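Local atomic coordinates of CT253 (PDB entry 6UXC), a protein that is of unknown function but is a predicted lipoprotein of Chlamydia trachomatis, whose ordered part folds into a five-strand mixed sheet with helices packed against it. Residues Phe45-Ser50 and Tyr154-Lys159; Leu101-Thr106 and Leu168-Leu173; Arg121-Arg126 and Val130-Gln135. All blocks are in the same frame, centred on the assembly; numbering follows the deposited sequence.

Contact 1: Phe45-Ser50 and Tyr154-Lys159; sequences FSEEIS and YGWRSK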
loop_
_atom_site.group_PDB
_atom_site.type_symbol
_atom_site.label_atom_id
_atom_site.label_comp_id
_atom_site.label_asym_id
_atom_site.label_seq_id
_atom_site.Cartn_x
_atom_site.Cartn_y
_atom_site.Cartn_z
ATOM N N PHE A 45 3.110 1.499 -6.190
ATOM C CA PHE A 45 2.788 0.945 -4.877
ATOM C C PHE A 45 1.548 0.061 -4.951
ATOM O O PHE A 45 1.493 -0.989 -4.307
ATOM C CB PHE A 45 2.582 2.059 -3.853
ATOM C CG PHE A 45 3.878 2.592 -3.240
ATOM C CD1 PHE A 45 4.949 2.961 -4.041
ATOM C CD2 PHE A 45 3.992 2.719 -1.876
ATOM C CE1 PHE A 45 6.133 3.466 -3.457
ATOM C CE2 PHE A 45 5.158 3.198 -1.280
ATOM C CZ PHE A 45 6.224 3.601 -2.092
ATOM N N SER A 46 0.523 0.483 -5.689
ATOM C CA SER A 46 -0.674 -0.350 -5.794
ATOM C C SER A 46 -0.353 -1.713 -6.382
ATOM O O SER A 46 -0.813 -2.750 -5.881
ATOM C CB SER A 46 -1.725 0.341 -6.654
ATOM O OG SER A 46 -2.221 1.510 -6.035
ATOM N N GLU A 47 0.405 -1.728 -7.471
ATOM C CA GLU A 47 0.695 -2.989 -8.130
ATOM C C GLU A 47 1.575 -3.874 -7.258
ATOM O O GLU A 47 1.340 -5.084 -7.142
ATOM C CB GLU A 47 1.373 -2.751 -9.470
ATOM C CG GLU A 47 1.695 -4.087 -10.130
ATOM C CD GLU A 47 2.164 -3.949 -11.553
ATOM O OE1 GLU A 47 3.080 -4.694 -11.943
ATOM O OE2 GLU A 47 1.629 -3.083 -12.269
ATOM N N GLU A 48 2.614 -3.292 -6.650
ATOM C CA GLU A 48 3.564 -4.104 -5.908
ATOM C C GLU A 48 2.939 -4.669 -4.636
ATOM O O GLU A 48 3.219 -5.814 -4.262
ATOM C CB GLU A 48 4.814 -3.279 -5.588
ATOM C CG GLU A 48 5.676 -2.940 -6.819
ATOM C CD GLU A 48 6.340 -4.167 -7.444
ATOM O OE1 GLU A 48 6.570 -5.169 -6.723
ATOM O OE2 GLU A 48 6.639 -4.137 -8.653
ATOM N N ILE A 49 2.089 -3.894 -3.969
ATOM C CA ILE A 49 1.393 -4.436 -2.808
ATOM C C ILE A 49 0.364 -5.455 -3.256
ATOM O O ILE A 49 0.235 -6.528 -2.656
ATOM C CB ILE A 49 0.759 -3.312 -1.968
ATOM C CG1 ILE A 49 1.860 -2.425 -1.399
ATOM C CG2 ILE A 49 -0.088 -3.912 -0.866
ATOM C CD1 ILE A 49 1.352 -1.051 -0.949
ATOM N N SER A 50 -0.356 -5.157 -4.330
ATOM C CA SER A 50 -1.346 -6.114 -4.821
ATOM C C SER A 50 -0.690 -7.428 -5.207
ATOM O O SER A 50 -1.193 -8.503 -4.864
ATOM C CB SER A 50 -2.123 -5.512 -6.002
ATOM O OG SER A 50 -3.023 -6.487 -6.584
ATOM N N TYR A 154 17.025 3.065 -14.940
ATOM C CA TYR A 154 16.787 1.966 -14.004
ATOM C C TYR A 154 15.544 2.239 -13.175
ATOM O O TYR A 154 15.562 2.169 -11.948
ATOM C CB TYR A 154 17.982 1.763 -13.075
ATOM C CG TYR A 154 19.327 1.669 -13.761
ATOM C CD1 TYR A 154 19.635 0.594 -14.598
ATOM C CD2 TYR A 154 20.305 2.621 -13.544
ATOM C CE1 TYR A 154 20.862 0.498 -15.213
ATOM C CE2 TYR A 154 21.548 2.526 -14.160
ATOM C CZ TYR A 154 21.816 1.460 -14.985
ATOM O OH TYR A 154 23.039 1.366 -15.602
ATOM N N GLY A 155 14.449 2.585 -13.849
ATOM C CA GLY A 155 13.202 2.888 -13.179
ATOM C C GLY A 155 12.351 1.641 -12.973
ATOM O O GLY A 155 12.694 0.547 -13.406
ATOM N N TRP A 156 11.241 1.835 -12.261
ATOM C CA TRP A 156 10.352 0.725 -11.924
ATOM C C TRP A 156 10.036 -0.108 -13.154
ATOM O O TRP A 156 9.718 0.436 -14.217
ATOM C CB TRP A 156 9.065 1.257 -11.291
ATOM C CG TRP A 156 8.096 0.184 -10.946
ATOM C CD1 TRP A 156 8.331 -0.935 -10.194
ATOM C CD2 TRP A 156 6.719 0.129 -11.324
ATOM N NE1 TRP A 156 7.184 -1.687 -10.095
ATOM C CE2 TRP A 156 6.180 -1.050 -10.778
ATOM C CE3 TRP A 156 5.889 0.967 -12.068
ATOM C CZ2 TRP A 156 4.847 -1.417 -10.953
ATOM C CZ3 TRP A 156 4.565 0.595 -12.249
ATOM C CH2 TRP A 156 4.062 -0.578 -11.697
ATOM N N ARG A 157 10.133 -1.430 -12.985
ATOM C CA ARG A 157 9.914 -2.456 -14.000
ATOM C C ARG A 157 11.215 -2.846 -14.689
ATOM O O ARG A 157 11.427 -4.024 -14.985
ATOM C CB ARG A 157 8.891 -2.014 -15.041
ATOM C CG ARG A 157 7.507 -1.744 -14.465
ATOM C CD ARG A 157 6.471 -2.202 -15.452
ATOM N NE ARG A 157 5.114 -1.771 -15.139
ATOM C CZ ARG A 157 4.222 -2.509 -14.484
ATOM N NH1 ARG A 157 4.535 -3.724 -14.045
ATOM N NH2 ARG A 157 3.010 -2.022 -14.270
ATOM N N SER A 158 12.095 -1.879 -14.946
ATOM C CA SER A 158 13.385 -2.202 -15.546
ATOM C C SER A 158 14.088 -3.253 -14.694
ATOM O O SER A 158 13.769 -3.419 -13.509
ATOM C CB SER A 158 14.243 -0.946 -15.688
ATOM O OG SER A 158 15.032 -0.747 -14.535
ATOM N N LYS A 159 15.036 -3.980 -15.293
ATOM C CA LYS A 159 15.668 -5.100 -14.601
ATOM C C LYS A 159 16.271 -4.663 -13.273
ATOM O O LYS A 159 16.075 -5.313 -12.239
ATOM C CB LYS A 159 16.747 -5.717 -15.493
#

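Contact 2: Leu101-Thr106 and Leu168-Leu173; sequences LEQKTT and LMHQRL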
loop_
_atom_site.group_PDB
_atom_site.type_symbol
_atom_site.label_atom_id
_atom_site.label_comp_id
_atom_site.label_asym_id
_atom_site.label_seq_id
_atom_site.Cartn_x
_atom_site.Cartn_y
_atom_site.Cartn_z
ATOM N N LEU A 101 2.435 8.678 2.617
ATOM C CA LEU A 101 2.437 9.995 3.240
ATOM C C LEU A 101 3.477 10.910 2.591
ATOM O O LEU A 101 3.236 12.120 2.411
ATOM C CB LEU A 101 2.680 9.862 4.746
ATOM C CG LEU A 101 1.674 9.023 5.537
ATOM C CD1 LEU A 101 2.095 8.969 7.002
ATOM C CD2 LEU A 101 0.260 9.566 5.414
ATOM N N GLU A 102 4.640 10.360 2.253
ATOM C CA GLU A 102 5.677 11.125 1.586
ATOM C C GLU A 102 6.726 10.177 1.036
ATOM O O GLU A 102 6.898 9.059 1.523
ATOM C CB GLU A 102 6.325 12.140 2.541
ATOM C CG GLU A 102 7.366 11.537 3.468
ATOM C CD GLU A 102 8.005 12.549 4.414
ATOM O OE1 GLU A 102 7.783 13.766 4.262
ATOM O OE2 GLU A 102 8.738 12.110 5.319
ATOM N N GLN A 103 7.389 10.629 -0.011
ATOM C CA GLN A 103 8.676 10.084 -0.410
ATOM C C GLN A 103 9.597 11.270 -0.614
ATOM O O GLN A 103 9.258 12.194 -1.360
ATOM C CB GLN A 103 8.578 9.237 -1.688
ATOM C CG GLN A 103 9.952 8.863 -2.213
ATOM C CD GLN A 103 9.920 7.696 -3.190
ATOM O OE1 GLN A 103 9.730 6.538 -2.789
ATOM N NE2 GLN A 103 10.138 7.986 -4.457
ATOM N N LYS A 104 10.750 11.252 0.052
ATOM C CA LYS A 104 11.622 12.409 0.080
ATOM C C LYS A 104 13.073 11.970 0.046
ATOM O O LYS A 104 13.417 10.851 0.414
ATOM C CB LYS A 104 11.385 13.249 1.338
ATOM C CG LYS A 104 11.692 12.504 2.627
ATOM C CD LYS A 104 11.544 13.403 3.845
ATOM N N THR A 105 13.933 12.902 -0.354
ATOM C CA THR A 105 15.366 12.780 -0.167
ATOM C C THR A 105 15.842 13.799 0.867
ATOM O O THR A 105 15.078 14.631 1.365
ATOM C CB THR A 105 16.129 12.995 -1.478
ATOM O OG1 THR A 105 15.865 14.319 -1.963
ATOM C CG2 THR A 105 15.746 11.966 -2.516
ATOM N N THR A 106 17.137 13.752 1.151
ATOM C CA THR A 106 17.748 14.623 2.147
ATOM C C THR A 106 19.132 15.070 1.698
ATOM O O THR A 106 19.418 15.133 0.504
ATOM C CB THR A 106 17.866 13.911 3.491
ATOM O OG1 THR A 106 18.739 12.787 3.346
ATOM C CG2 THR A 106 16.506 13.418 3.951
ATOM N N LEU A 168 15.570 -0.545 -3.642
ATOM C CA LEU A 168 15.906 -1.273 -2.420
ATOM C C LEU A 168 14.981 -0.850 -1.287
ATOM O O LEU A 168 14.447 -1.686 -0.545
ATOM C CB LEU A 168 17.364 -0.990 -2.059
ATOM C CG LEU A 168 18.414 -1.602 -2.981
ATOM C CD1 LEU A 168 19.803 -0.967 -2.797
ATOM C CD2 LEU A 168 18.499 -3.090 -2.707
ATOM N N MET A 169 14.795 0.465 -1.143
ATOM C CA MET A 169 13.934 1.013 -0.105
ATOM C C MET A 169 12.497 0.545 -0.295
ATOM O O MET A 169 11.859 0.054 0.649
ATOM C CB MET A 169 14.032 2.542 -0.134
ATOM C CG MET A 169 13.332 3.259 0.996
ATOM S SD MET A 169 11.661 3.733 0.547
ATOM C CE MET A 169 11.972 5.068 -0.619
ATOM N N HIS A 170 11.990 0.648 -1.522
ATOM C CA HIS A 170 10.621 0.206 -1.798
ATOM C C HIS A 170 10.419 -1.264 -1.469
ATOM O O HIS A 170 9.398 -1.642 -0.880
ATOM C CB HIS A 170 10.283 0.455 -3.256
ATOM C CG HIS A 170 10.007 1.886 -3.573
ATOM N ND1 HIS A 170 9.580 2.293 -4.813
ATOM C CD2 HIS A 170 10.112 3.012 -2.823
ATOM C CE1 HIS A 170 9.420 3.604 -4.817
ATOM N NE2 HIS A 170 9.746 4.062 -3.620
ATOM N N GLN A 171 11.357 -2.111 -1.888
ATOM C CA GLN A 171 11.223 -3.546 -1.670
ATOM C C GLN A 171 11.060 -3.858 -0.186
ATOM O O GLN A 171 10.170 -4.623 0.206
ATOM C CB GLN A 171 12.444 -4.248 -2.263
ATOM C CG GLN A 171 12.337 -5.739 -2.345
ATOM C CD GLN A 171 13.593 -6.347 -2.918
ATOM O OE1 GLN A 171 14.699 -6.027 -2.484
ATOM N NE2 GLN A 171 13.435 -7.214 -3.908
ATOM N N ARG A 172 11.878 -3.238 0.660
ATOM C CA ARG A 172 11.777 -3.530 2.090
ATOM C C ARG A 172 10.446 -3.032 2.640
ATOM O O ARG A 172 9.807 -3.707 3.460
ATOM C CB ARG A 172 12.946 -2.908 2.859
ATOM C CG ARG A 172 14.277 -3.632 2.673
ATOM C CD ARG A 172 15.249 -3.318 3.821
ATOM N NE ARG A 172 15.334 -1.881 4.015
ATOM C CZ ARG A 172 16.125 -1.080 3.305
ATOM N NH1 ARG A 172 16.940 -1.590 2.382
ATOM N NH2 ARG A 172 16.119 0.227 3.539
ATOM N N LEU A 173 10.017 -1.853 2.194
ATOM C CA LEU A 173 8.755 -1.291 2.646
ATOM C C LEU A 173 7.571 -2.148 2.213
ATOM O O LEU A 173 6.659 -2.397 3.015
ATOM C CB LEU A 173 8.634 0.133 2.118
ATOM C CG LEU A 173 7.447 0.964 2.566
ATOM C CD1 LEU A 173 7.341 1.065 4.079
ATOM C CD2 LEU A 173 7.563 2.351 1.937
#

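Contact 3: Arg121-Arg126 and Val130-Gln135; sequences RVFDIR and VSMIYQ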
loop_
_atom_site.group_PDB
_atom_site.type_symbol
_atom_site.label_atom_id
_atom_site.label_comp_id
_atom_site.label_asym_id
_atom_site.label_seq_id
_atom_site.Cartn_x
_atom_site.Cartn_y
_atom_site.Cartn_z
ATOM N N ARG A 121 -3.773 0.973 6.954
ATOM C CA ARG A 121 -4.980 0.673 7.689
ATOM C C ARG A 121 -5.570 -0.638 7.196
ATOM O O ARG A 121 -5.528 -0.940 6.004
ATOM C CB ARG A 121 -6.010 1.773 7.521
ATOM C CG ARG A 121 -5.683 3.008 8.271
ATOM C CD ARG A 121 -6.605 4.111 7.882
ATOM N NE ARG A 121 -6.526 5.221 8.816
ATOM C CZ ARG A 121 -7.341 6.263 8.791
ATOM N NH1 ARG A 121 -8.259 6.352 7.837
ATOM N NH2 ARG A 121 -7.244 7.199 9.726
ATOM N N VAL A 122 -6.142 -1.408 8.116
ATOM C CA VAL A 122 -6.976 -2.548 7.748
ATOM C C VAL A 122 -8.313 -2.373 8.441
ATOM O O VAL A 122 -8.362 -2.105 9.645
ATOM C CB VAL A 122 -6.341 -3.890 8.148
ATOM C CG1 VAL A 122 -7.257 -5.026 7.728
ATOM C CG2 VAL A 122 -4.994 -4.036 7.511
ATOM N N PHE A 123 -9.383 -2.554 7.687
ATOM C CA PHE A 123 -10.741 -2.472 8.203
ATOM C C PHE A 123 -11.381 -3.845 8.115
ATOM O O PHE A 123 -11.187 -4.552 7.124
ATOM C CB PHE A 123 -11.597 -1.509 7.402
ATOM C CG PHE A 123 -11.187 -0.053 7.510
ATOM C CD1 PHE A 123 -10.082 0.430 6.835
ATOM C CD2 PHE A 123 -11.914 0.808 8.325
ATOM C CE1 PHE A 123 -9.727 1.767 6.950
ATOM C CE2 PHE A 123 -11.574 2.123 8.433
ATOM C CZ PHE A 123 -10.477 2.607 7.745
ATOM N N ASP A 124 -12.173 -4.192 9.125
ATOM C CA ASP A 124 -12.984 -5.402 9.138
ATOM C C ASP A 124 -14.374 -5.018 8.662
ATOM O O ASP A 124 -15.015 -4.173 9.286
ATOM C CB ASP A 124 -13.049 -5.966 10.555
ATOM C CG ASP A 124 -13.694 -7.323 10.641
ATOM O OD1 ASP A 124 -14.383 -7.776 9.698
ATOM O OD2 ASP A 124 -13.519 -7.942 11.727
ATOM N N ILE A 125 -14.840 -5.613 7.564
ATOM C CA ILE A 125 -16.166 -5.274 7.059
ATOM C C ILE A 125 -17.129 -6.464 7.141
ATOM O O ILE A 125 -18.166 -6.494 6.458
ATOM C CB ILE A 125 -16.090 -4.666 5.642
ATOM C CG1 ILE A 125 -15.509 -5.644 4.626
ATOM C CG2 ILE A 125 -15.254 -3.364 5.650
ATOM C CD1 ILE A 125 -15.727 -5.214 3.193
ATOM N N ARG A 126 -16.842 -7.432 8.013
ATOM C CA ARG A 126 -17.774 -8.511 8.252
ATOM C C ARG A 126 -18.956 -8.049 9.097
ATOM O O ARG A 126 -18.913 -7.024 9.782
ATOM C CB ARG A 126 -17.054 -9.664 8.952
ATOM C CG ARG A 126 -15.953 -10.244 8.063
ATOM C CD ARG A 126 -15.205 -11.365 8.787
ATOM N NE ARG A 126 -14.363 -10.772 9.804
ATOM C CZ ARG A 126 -13.574 -11.442 10.629
ATOM N NH1 ARG A 126 -13.520 -12.768 10.590
ATOM N NH2 ARG A 126 -12.843 -10.771 11.504
ATOM N N VAL A 130 -18.373 -1.907 10.071
ATOM C CA VAL A 130 -17.101 -1.414 9.545
ATOM C C VAL A 130 -16.272 -0.963 10.737
ATOM O O VAL A 130 -16.683 -0.063 11.480
ATOM C CB VAL A 130 -17.272 -0.253 8.538
ATOM C CG1 VAL A 130 -15.946 0.190 7.984
ATOM C CG2 VAL A 130 -18.207 -0.614 7.398
ATOM N N SER A 131 -15.107 -1.565 10.911
ATOM C CA SER A 131 -14.239 -1.261 12.038
ATOM C C SER A 131 -12.800 -1.237 11.574
ATOM O O SER A 131 -12.375 -2.110 10.818
ATOM C CB SER A 131 -14.382 -2.299 13.149
ATOM O OG SER A 131 -15.733 -2.672 13.287
ATOM N N MET A 132 -12.048 -0.252 12.040
ATOM C CA MET A 132 -10.617 -0.201 11.771
ATOM C C MET A 132 -9.877 -1.037 12.815
ATOM O O MET A 132 -9.888 -0.691 14.002
ATOM C CB MET A 132 -10.114 1.242 11.792
ATOM C CG MET A 132 -8.730 1.368 11.217
ATOM S SD MET A 132 -8.009 3.025 11.136
ATOM C CE MET A 132 -9.229 4.002 10.291
ATOM N N ILE A 133 -9.204 -2.108 12.372
ATOM C CA ILE A 133 -8.546 -3.043 13.292
ATOM C C ILE A 133 -7.032 -2.874 13.344
ATOM O O ILE A 133 -6.381 -3.484 14.210
ATOM C CB ILE A 133 -8.872 -4.511 12.949
ATOM C CG1 ILE A 133 -8.374 -4.872 11.550
ATOM C CG2 ILE A 133 -10.377 -4.740 13.073
ATOM C CD1 ILE A 133 -8.361 -6.364 11.265
ATOM N N TYR A 134 -6.452 -2.081 12.452
ATOM C CA TYR A 134 -5.020 -1.864 12.416
ATOM C C TYR A 134 -4.757 -0.510 11.775
ATOM O O TYR A 134 -5.369 -0.179 10.740
ATOM C CB TYR A 134 -4.329 -2.974 11.623
ATOM C CG TYR A 134 -2.866 -2.742 11.389
ATOM C CD1 TYR A 134 -1.990 -2.592 12.461
ATOM C CD2 TYR A 134 -2.336 -2.712 10.102
ATOM C CE1 TYR A 134 -0.644 -2.379 12.253
ATOM C CE2 TYR A 134 -0.989 -2.503 9.891
ATOM C CZ TYR A 134 -0.145 -2.340 10.969
ATOM O OH TYR A 134 1.204 -2.131 10.778
ATOM N N GLN A 135 -3.856 0.255 12.393
ATOM C CA GLN A 135 -3.366 1.493 11.797
ATOM C C GLN A 135 -1.934 1.691 12.253
ATOM O O GLN A 135 -1.669 1.693 13.461
ATOM C CB GLN A 135 -4.200 2.703 12.209
ATOM C CG GLN A 135 -3.682 4.020 11.636
ATOM C CD GLN A 135 -4.557 5.186 12.002
ATOM O OE1 GLN A 135 -5.225 5.755 11.152
ATOM N NE2 GLN A 135 -4.557 5.552 13.276
#

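Contact 1: Phe45-Ser50 and Tyr154-Lys159
Trp-156 sets the benzo edge of its indole against the side chain of Glu-47, whose CB lies 4.0 Å from CZ2 of Trp-156, while the pyrrole end of the same ring faces Glu-48. Two neighbouring glutamates of one helix thus divide a single indole between them. Tryptophan suits the place by offering a flat apolar surface and one N-H for an acid: NE1 of Trp-156 gives a nearly straight hydrogen bond (171°) to OE2 of Glu-48 at 2.9 Å. The acceptor lies in the indole plane, but the carboxylate stands almost upright to the ring, 81° between planes, and is met on its anti side. Glu-48 gets there by bending at chi2 (-67°), which turns the acid toward the indole; its other oxygen, OE1, forms a salt bridge with Arg-52.

The partner of helix 41-55 here is a type II beta turn from Gly-155 to Ser-158, part of the long irregular connection between strand 131-143 and helix 165-184. Gly-155 O closes the turn by accepting both N and OG of Ser-158. Arg-157 lays its CG over one indole face, then reaches across Glu-47. Its paired N-H groups match the two carboxylate oxygens end-on: NH1 meets OE1 of Glu-47 at 2.7 Å, and NH2 meets OE2 of Glu-47 at 2.7 Å, the two planes well twisted from each other. Arg-157 is poorly ordered; the ring of Trp-156 also meets that of Trp-39, obliquely inclined.

Contact 2: Leu101-Thr106 and Leu168-Leu173
Gln-103 and His-170 meet through one short, straight hydrogen bond: His-170 NE2 donates to OE1 of Gln-103 at 2.6 Å with an N-H...O angle of 176°. The acceptor lies in the imidazole plane, and the donor in turn falls in the carbonyl plane of the amide, on a lone pair. Amide and ring are nearly coplanar, 28° apart, although the two side chains approach at about a right angle. A glutamine suits this place because it can cross from a strand to a helix and still present a neutral acceptor; its CG is turned opposite the backbone N (chi1 171°).

Beside the bond, the methyl CE of Met-169 touches the same OE1 of Gln-103 at 3.4 Å. Met-169 brings the methyl there by bending at chi2 and chi3, giving a flexible apolar filler beside the buried imidazole.

In the next shell, ND1 of His-170 is hydrogen-bonded to Glu-44 OE2, so both ring nitrogens are engaged and the ring's rotation is fixed; the acid would probably strengthen the imidazole as a donor. Phe-45 meets the ring edge-to-face, and Leu-41 touches both Gln-103 and His-170. Gln-103 itself follows a classic beta bulge, where Leu-101 and Glu-102 both face Ser-117. With Met-169 on Ala-116 and Ala-140 of strands 113-124 and 131-143, and His-170 bonded to strand 94-105, helix 165-184 packs on the mixed sheet, as in two-layer alpha/beta folds.

Contact 3: Arg121-Arg126 and Val130-Gln135
Met-132 of one strand fits between Arg-121 and Phe-123 of the other in an antiparallel beta hairpin formed by strands 113-124 and 131-143. Its CG sits over the Phe-123 ring, 4.2 Å from the centroid, a CH-pi contact joined by an oblique Met-aromatic approach of SD. The bend at chi3 (-53°) then turns the methyl CE over the guanidinium face of Arg-121, though its exact position is doubtful. Slender and flexible, methionine suits this slot between two flat groups.

A classic beta bulge shapes the other face: Ile-133 and Tyr-134 both stand opposite Val-122, whose O accepts from Ile-133 N at 2.9 Å and only weakly from Tyr-134 N. Val-122 parts its two methyls accordingly, CG1 against Ile-133 CD1 and CG2 at the edge of the Tyr-134 ring, both at 3.9 Å. The methyl Ile-133 CG2 reaches CB of Asp-124. Nearer the turn, Val-130 CG1 fills the hollow between Phe-123 and Ile-125. Asp-124 makes an Asx turn with Arg-126 N and also holds its guanidinium side-on.

At the far end Arg-121 runs alongside Gln-135, and loop carbonyls of Phe-74, Ser-76 and Pro-77 accept from its outer nitrogens. Gln-135 OE1 takes both NE (2.7 Å) and NH2 (2.9 Å) of Arg-121.

In the fold
Contacts 1 and 2 adjoin, with centres about 13 Å apart: Phe-45, on the helix used by contact 1, sets its CE1 3.6 Å from CE1 of His-170 in contact 2, and its CE2 4.1 Å from CD2 of Leu-173. Their segments alternate along the chain, and the Phe-45 contacts join helix 41-55 to helix 165-184. Contact 3 lies on the other side of the chain's centre, about 25 Å from contact 2 and 26 Å from contact 1 between centres, and touches neither. It joins contact 2 through the sheet, where strands 94-105 and 113-124 are neighbours. The sodium ion, bound by Leu-53, His-54, Ser-56 and Leu-59, sits at the C-terminal end of helix 41-55 and the residues after it.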